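Matching sites in solute-binding protein from Thermoactinomyces vulgaris, a protein that binds cyclodextrins and probably maltodextrins outside the cell and is thought to hand them to a membrane sugar transporter (PDB 2ZYM (chain A, 1.80 Å), residues A132-K137 and V262-L267), and in its relative maltose ABC transporter, periplasmic maltose-binding protein from Thermotoga maritima (PDB 2GHA (chain B, 1.60 Å), residues A112-K117 and Y243-I248). One frame, after least-squares fit of the local backbone (RMSD 0.33 Å); residues are numbered along the deposited sequences.

Structure 1 (2ZYM); sequences ALIYNK and VGVAPL.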
loop_
_atom_site.group_PDB
_atom_site.type_symbol
_atom_site.label_atom_id
_atom_site.label_comp_id
_atom_site.label_asym_id
_atom_site.label_seq_id
_atom_site.Cartn_x
_atom_site.Cartn_y
_atom_site.Cartn_z
ATOM N N ALA A 132 -4.491 -5.359 7.992
ATOM C CA ALA A 132 -5.351 -6.224 8.791
ATOM C C ALA A 132 -5.059 -5.929 10.252
ATOM O O ALA A 132 -4.323 -4.993 10.552
ATOM C CB ALA A 132 -5.087 -7.686 8.469
ATOM N N LEU A 133 -5.640 -6.707 11.159
ATOM C CA LEU A 133 -5.292 -6.583 12.566
ATOM C C LEU A 133 -4.117 -7.505 12.855
ATOM O O LEU A 133 -4.245 -8.727 12.793
ATOM C CB LEU A 133 -6.483 -6.900 13.481
ATOM C CG LEU A 133 -6.306 -6.497 14.956
ATOM C CD1 LEU A 133 -6.392 -4.984 15.142
ATOM C CD2 LEU A 133 -7.316 -7.203 15.854
ATOM N N ILE A 134 -2.966 -6.904 13.133
ATOM C CA ILE A 134 -1.780 -7.649 13.537
ATOM C C ILE A 134 -1.661 -7.500 15.047
ATOM O O ILE A 134 -1.565 -6.383 15.562
ATOM C CB ILE A 134 -0.494 -7.140 12.823
ATOM C CG1 ILE A 134 -0.557 -7.409 11.316
ATOM C CG2 ILE A 134 0.752 -7.818 13.376
ATOM C CD1 ILE A 134 -1.349 -6.414 10.551
ATOM N N TYR A 135 -1.698 -8.622 15.757
ATOM C CA TYR A 135 -1.671 -8.577 17.214
ATOM C C TYR A 135 -0.520 -9.361 17.835
ATOM O O TYR A 135 0.029 -10.282 17.227
ATOM C CB TYR A 135 -3.029 -8.969 17.819
ATOM C CG TYR A 135 -3.517 -10.363 17.488
ATOM C CD1 TYR A 135 -3.355 -11.413 18.393
ATOM C CD2 TYR A 135 -4.167 -10.626 16.284
ATOM C CE1 TYR A 135 -3.812 -12.696 18.097
ATOM C CE2 TYR A 135 -4.624 -11.901 15.979
ATOM C CZ TYR A 135 -4.450 -12.929 16.891
ATOM O OH TYR A 135 -4.908 -14.187 16.580
ATOM N N ASN A 136 -0.160 -8.958 19.049
ATOM C CA ASN A 136 0.832 -9.643 19.857
ATOM C C ASN A 136 0.125 -10.722 20.670
ATOM O O ASN A 136 -0.611 -10.415 21.611
ATOM C CB ASN A 136 1.535 -8.633 20.775
ATOM C CG ASN A 136 2.679 -9.243 21.568
ATOM O OD1 ASN A 136 2.657 -10.424 21.920
ATOM N ND2 ASN A 136 3.683 -8.428 21.869
ATOM N N LYS A 137 0.347 -11.981 20.296
ATOM C CA LYS A 137 -0.342 -13.120 20.917
ATOM C C LYS A 137 -0.122 -13.230 22.429
ATOM O O LYS A 137 -0.951 -13.805 23.135
ATOM C CB LYS A 137 0.043 -14.435 20.232
ATOM C CG LYS A 137 -0.597 -14.642 18.868
ATOM C CD LYS A 137 -0.460 -16.086 18.417
ATOM C CE LYS A 137 -1.198 -16.334 17.112
ATOM N NZ LYS A 137 -1.159 -17.774 16.721
ATOM N N VAL A 262 3.402 -13.246 16.415
ATOM C CA VAL A 262 2.418 -12.444 15.685
ATOM C C VAL A 262 1.179 -13.217 15.241
ATOM O O VAL A 262 1.272 -14.305 14.672
ATOM C CB VAL A 262 3.040 -11.678 14.472
ATOM C CG1 VAL A 262 4.113 -10.700 14.941
ATOM C CG2 VAL A 262 3.599 -12.633 13.429
ATOM N N GLY A 263 0.018 -12.640 15.524
ATOM C CA GLY A 263 -1.242 -13.126 14.984
ATOM C C GLY A 263 -1.733 -12.125 13.956
ATOM O O GLY A 263 -1.432 -10.933 14.052
ATOM N N VAL A 264 -2.460 -12.612 12.955
ATOM C CA VAL A 264 -3.072 -11.747 11.950
ATOM C C VAL A 264 -4.539 -12.134 11.780
ATOM O O VAL A 264 -4.860 -13.289 11.493
ATOM C CB VAL A 264 -2.339 -11.814 10.579
ATOM C CG1 VAL A 264 -2.957 -10.829 9.585
ATOM C CG2 VAL A 264 -0.851 -11.535 10.740
ATOM N N ALA A 265 -5.422 -11.160 11.970
ATOM C CA ALA A 265 -6.853 -11.372 11.795
ATOM C C ALA A 265 -7.451 -10.253 10.949
ATOM O O ALA A 265 -6.941 -9.130 10.962
ATOM C CB ALA A 265 -7.545 -11.442 13.151
ATOM N N PRO A 266 -8.527 -10.555 10.195
ATOM C CA PRO A 266 -9.256 -9.470 9.548
ATOM C C PRO A 266 -9.745 -8.467 10.586
ATOM O O PRO A 266 -9.996 -8.841 11.736
ATOM C CB PRO A 266 -10.450 -10.181 8.889
ATOM C CG PRO A 266 -10.517 -11.534 9.523
ATOM C CD PRO A 266 -9.109 -11.871 9.883
ATOM N N LEU A 267 -9.858 -7.202 10.193
ATOM C CA LEU A 267 -10.369 -6.172 11.091
ATOM C C LEU A 267 -11.742 -6.588 11.615
ATOM O O LEU A 267 -12.595 -7.010 10.834
ATOM C CB LEU A 267 -10.456 -4.810 10.387
ATOM C CG LEU A 267 -9.175 -4.144 9.861
ATOM C CD1 LEU A 267 -9.490 -2.782 9.261
ATOM C CD2 LEU A 267 -8.115 -4.004 10.949
#
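Leu133 and Tyr135 pair with Ala265 and Gly263 through backbone hydrogen bonds running both ways, joining strand 132-136 to the antiparallel edge strand 262-265 of a four-strand mixed sheet in this periplasmic-binding-protein fold; strand 242-247 flanks 132-136 on its other side. The Gly263 N to Tyr135 O bond is 2.9 Å long.

Tyr135 lays its ring across the partner strand: CG sits between the backbone N and carbonyl carbon (chi1 60°), and Gly263 CA makes a CH-pi contact 3.8 Å from the ring centroid. Tyr135 CE2 also reaches Ala265 CB at 4.1 Å.

Among the apolar contacts, Ile134 CG1 meets Val264 CG2 at 4.2 Å, with Phe340 of helix 335-345 packed on Val264. Val262 leans on Tyr255 of helix 252-257. Beyond the strand, Leu267 CD2 lies 3.7 Å from Ala132 C.

Comparison
The sharpest difference is Val262(A) against Tyr243(B), at the start of the edge strand. The two CA atoms stand 0.7 Å apart after superposition and the CB atoms 1.2 Å apart. CG2 of Val262(A) and CG of Tyr243(B) fall near each other, 1.3 Å apart, while CG1 of Val262(A) has no counterpart in the tyrosine. From CD1 out to OH, most of the ring of Tyr243(B) extends past anything in the valine side chain, and the hydroxyl adds a polar end that hydrogen-bonds Asp317(B). This may tie the strand start to helix 316-326 in a way a valine side chain cannot. Both side chains still touch the carbonyl oxygen of the tyrosine across the strand pair, Tyr135(A) or Tyr115(B), whose own side chain keeps its place.

On the same face, the models of Ile134(A) and Ile114(B) differ in chi2, 81° against 174°, which sets the CD1 atoms 1.6 Å apart; their touches on Val264(A) and Val245(B) are kept.

At the far end, Leu267(A) is exchanged for Ile248(B), both buried. CG of Leu267(A) falls 0.4 Å apart from CG1 of Ile248(B), and the two CD1 atoms lie near each other, 0.9 Å apart. CG2 of Ile248(B), a branch at CB, has no counterpart in the side chain of Leu267(A).

Structure 2 (2GHA); sequences ALIYNK and YGVAPI.
Leu113 and Tyr115 pair with Ala246 and Gly244 through backbone hydrogen bonds running both ways. The Gly244 N to Tyr115 O bond is 2.8 Å long.

The ring of Tyr115 lies across the partner strand: CG sits between the backbone N and carbonyl carbon (chi1 62°), and Gly244 CA makes a CH-pi contact 3.9 Å from the ring centroid. Tyr115 CE2 also reaches Ala246 CB at 4.1 Å. A modelled water, 2.6 Å from Tyr115 OH, donates to Val245 O.

Among the apolar contacts, Ile114 CG1 meets Val245 CG2 at 4.5 Å, with Phe321 of helix 316-326 packed on Val245. Tyr243 leans on Ile233 of helix 233-238 and carries its hydroxyl to a hydrogen bond with Asp317 of helix 316-326. Beyond the strand, Ile248 CG1 lies 4.0 Å from Ala112 C.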
loop_
_atom_site.group_PDB
_atom_site.type_symbol
_atom_site.label_atom_id
_atom_site.label_comp_id
_atom_site.label_asym_id
_atom_site.label_seq_id
_atom_site.Cartn_x
_atom_site.Cartn_y
_atom_site.Cartn_z
ATOM N N ALA B 112 -4.798 -5.282 7.940
ATOM C CA ALA B 112 -5.526 -6.241 8.754
ATOM C C ALA B 112 -5.154 -5.962 10.203
ATOM O O ALA B 112 -4.317 -5.109 10.472
ATOM C CB ALA B 112 -5.156 -7.626 8.361
ATOM N N LEU B 113 -5.785 -6.678 11.114
ATOM C CA LEU B 113 -5.397 -6.646 12.505
ATOM C C LEU B 113 -4.186 -7.537 12.706
ATOM O O LEU B 113 -4.236 -8.749 12.436
ATOM C CB LEU B 113 -6.528 -7.165 13.393
ATOM C CG LEU B 113 -6.332 -6.947 14.899
ATOM C CD1 LEU B 113 -6.544 -5.492 15.263
ATOM C CD2 LEU B 113 -7.297 -7.869 15.663
ATOM N N ILE B 114 -3.105 -6.949 13.202
ATOM C CA ILE B 114 -1.926 -7.711 13.577
ATOM C C ILE B 114 -1.866 -7.595 15.080
ATOM O O ILE B 114 -1.951 -6.492 15.634
ATOM C CB ILE B 114 -0.646 -7.161 12.888
ATOM C CG1 ILE B 114 -0.872 -7.136 11.374
ATOM C CG2 ILE B 114 0.591 -8.030 13.246
ATOM C CD1 ILE B 114 0.271 -6.478 10.620
ATOM N N TYR B 115 -1.736 -8.733 15.756
ATOM C CA TYR B 115 -1.827 -8.722 17.217
ATOM C C TYR B 115 -0.702 -9.548 17.835
ATOM O O TYR B 115 -0.199 -10.498 17.228
ATOM C CB TYR B 115 -3.218 -9.167 17.669
ATOM C CG TYR B 115 -3.576 -10.571 17.279
ATOM C CD1 TYR B 115 -3.464 -11.613 18.190
ATOM C CD2 TYR B 115 -4.014 -10.873 15.994
ATOM C CE1 TYR B 115 -3.775 -12.916 17.839
ATOM C CE2 TYR B 115 -4.323 -12.185 15.624
ATOM C CZ TYR B 115 -4.208 -13.209 16.552
ATOM O OH TYR B 115 -4.514 -14.502 16.143
ATOM N N ASN B 116 -0.238 -9.108 18.995
ATOM C CA ASN B 116 0.832 -9.749 19.724
ATOM C C ASN B 116 0.174 -10.719 20.686
ATOM O O ASN B 116 -0.505 -10.300 21.630
ATOM C CB ASN B 116 1.673 -8.690 20.443
ATOM C CG ASN B 116 2.892 -9.269 21.206
ATOM O OD1 ASN B 116 2.864 -10.403 21.692
ATOM N ND2 ASN B 116 3.950 -8.464 21.332
ATOM N N LYS B 117 0.404 -12.006 20.451
ATOM C CA LYS B 117 -0.256 -13.066 21.206
ATOM C C LYS B 117 0.165 -13.084 22.683
ATOM O O LYS B 117 -0.537 -13.681 23.513
ATOM C CB LYS B 117 -0.011 -14.428 20.535
ATOM C CG LYS B 117 -0.684 -14.574 19.178
ATOM C CD LYS B 117 -0.304 -15.875 18.528
ATOM C CE LYS B 117 -0.922 -16.039 17.131
ATOM N NZ LYS B 117 -0.491 -17.307 16.484
ATOM N N TYR B 243 3.231 -12.942 16.747
ATOM C CA TYR B 243 2.085 -12.197 16.267
ATOM C C TYR B 243 1.112 -13.138 15.549
ATOM O O TYR B 243 1.491 -14.219 15.069
ATOM C CB TYR B 243 2.526 -11.056 15.301
ATOM C CG TYR B 243 3.138 -11.628 14.059
ATOM C CD1 TYR B 243 2.339 -11.985 12.972
ATOM C CD2 TYR B 243 4.499 -11.922 13.996
ATOM C CE1 TYR B 243 2.887 -12.603 11.864
ATOM C CE2 TYR B 243 5.048 -12.535 12.884
ATOM C CZ TYR B 243 4.241 -12.873 11.825
ATOM O OH TYR B 243 4.804 -13.479 10.692
ATOM N N GLY B 244 -0.131 -12.693 15.446
ATOM C CA GLY B 244 -1.097 -13.259 14.506
ATOM C C GLY B 244 -1.674 -12.165 13.614
ATOM O O GLY B 244 -1.510 -10.960 13.895
ATOM N N VAL B 245 -2.358 -12.615 12.563
ATOM C CA VAL B 245 -3.049 -11.771 11.606
ATOM C C VAL B 245 -4.506 -12.195 11.492
ATOM O O VAL B 245 -4.801 -13.370 11.324
ATOM C CB VAL B 245 -2.405 -11.893 10.227
ATOM C CG1 VAL B 245 -3.113 -11.011 9.237
ATOM C CG2 VAL B 245 -0.930 -11.511 10.330
ATOM N N ALA B 246 -5.416 -11.237 11.561
ATOM C CA ALA B 246 -6.834 -11.512 11.497
ATOM C C ALA B 246 -7.491 -10.351 10.772
ATOM O O ALA B 246 -6.898 -9.288 10.696
ATOM C CB ALA B 246 -7.368 -11.620 12.899
ATOM N N PRO B 247 -8.713 -10.528 10.233
ATOM C CA PRO B 247 -9.379 -9.355 9.695
ATOM C C PRO B 247 -9.564 -8.294 10.768
ATOM O O PRO B 247 -9.616 -8.605 11.971
ATOM C CB PRO B 247 -10.751 -9.897 9.246
ATOM C CG PRO B 247 -10.536 -11.336 9.054
ATOM C CD PRO B 247 -9.548 -11.741 10.099
ATOM N N ILE B 248 -9.668 -7.046 10.344
ATOM C CA ILE B 248 -10.023 -5.963 11.255
ATOM C C ILE B 248 -11.361 -6.403 11.857
ATOM O O ILE B 248 -12.194 -6.941 11.140
ATOM C CB ILE B 248 -10.149 -4.638 10.496
ATOM C CG1 ILE B 248 -8.790 -4.242 9.903
ATOM C CG2 ILE B 248 -10.684 -3.523 11.409
ATOM C CD1 ILE B 248 -8.847 -3.188 8.881
HETATM O O HOH W 1 -5.323 -14.892 13.742
#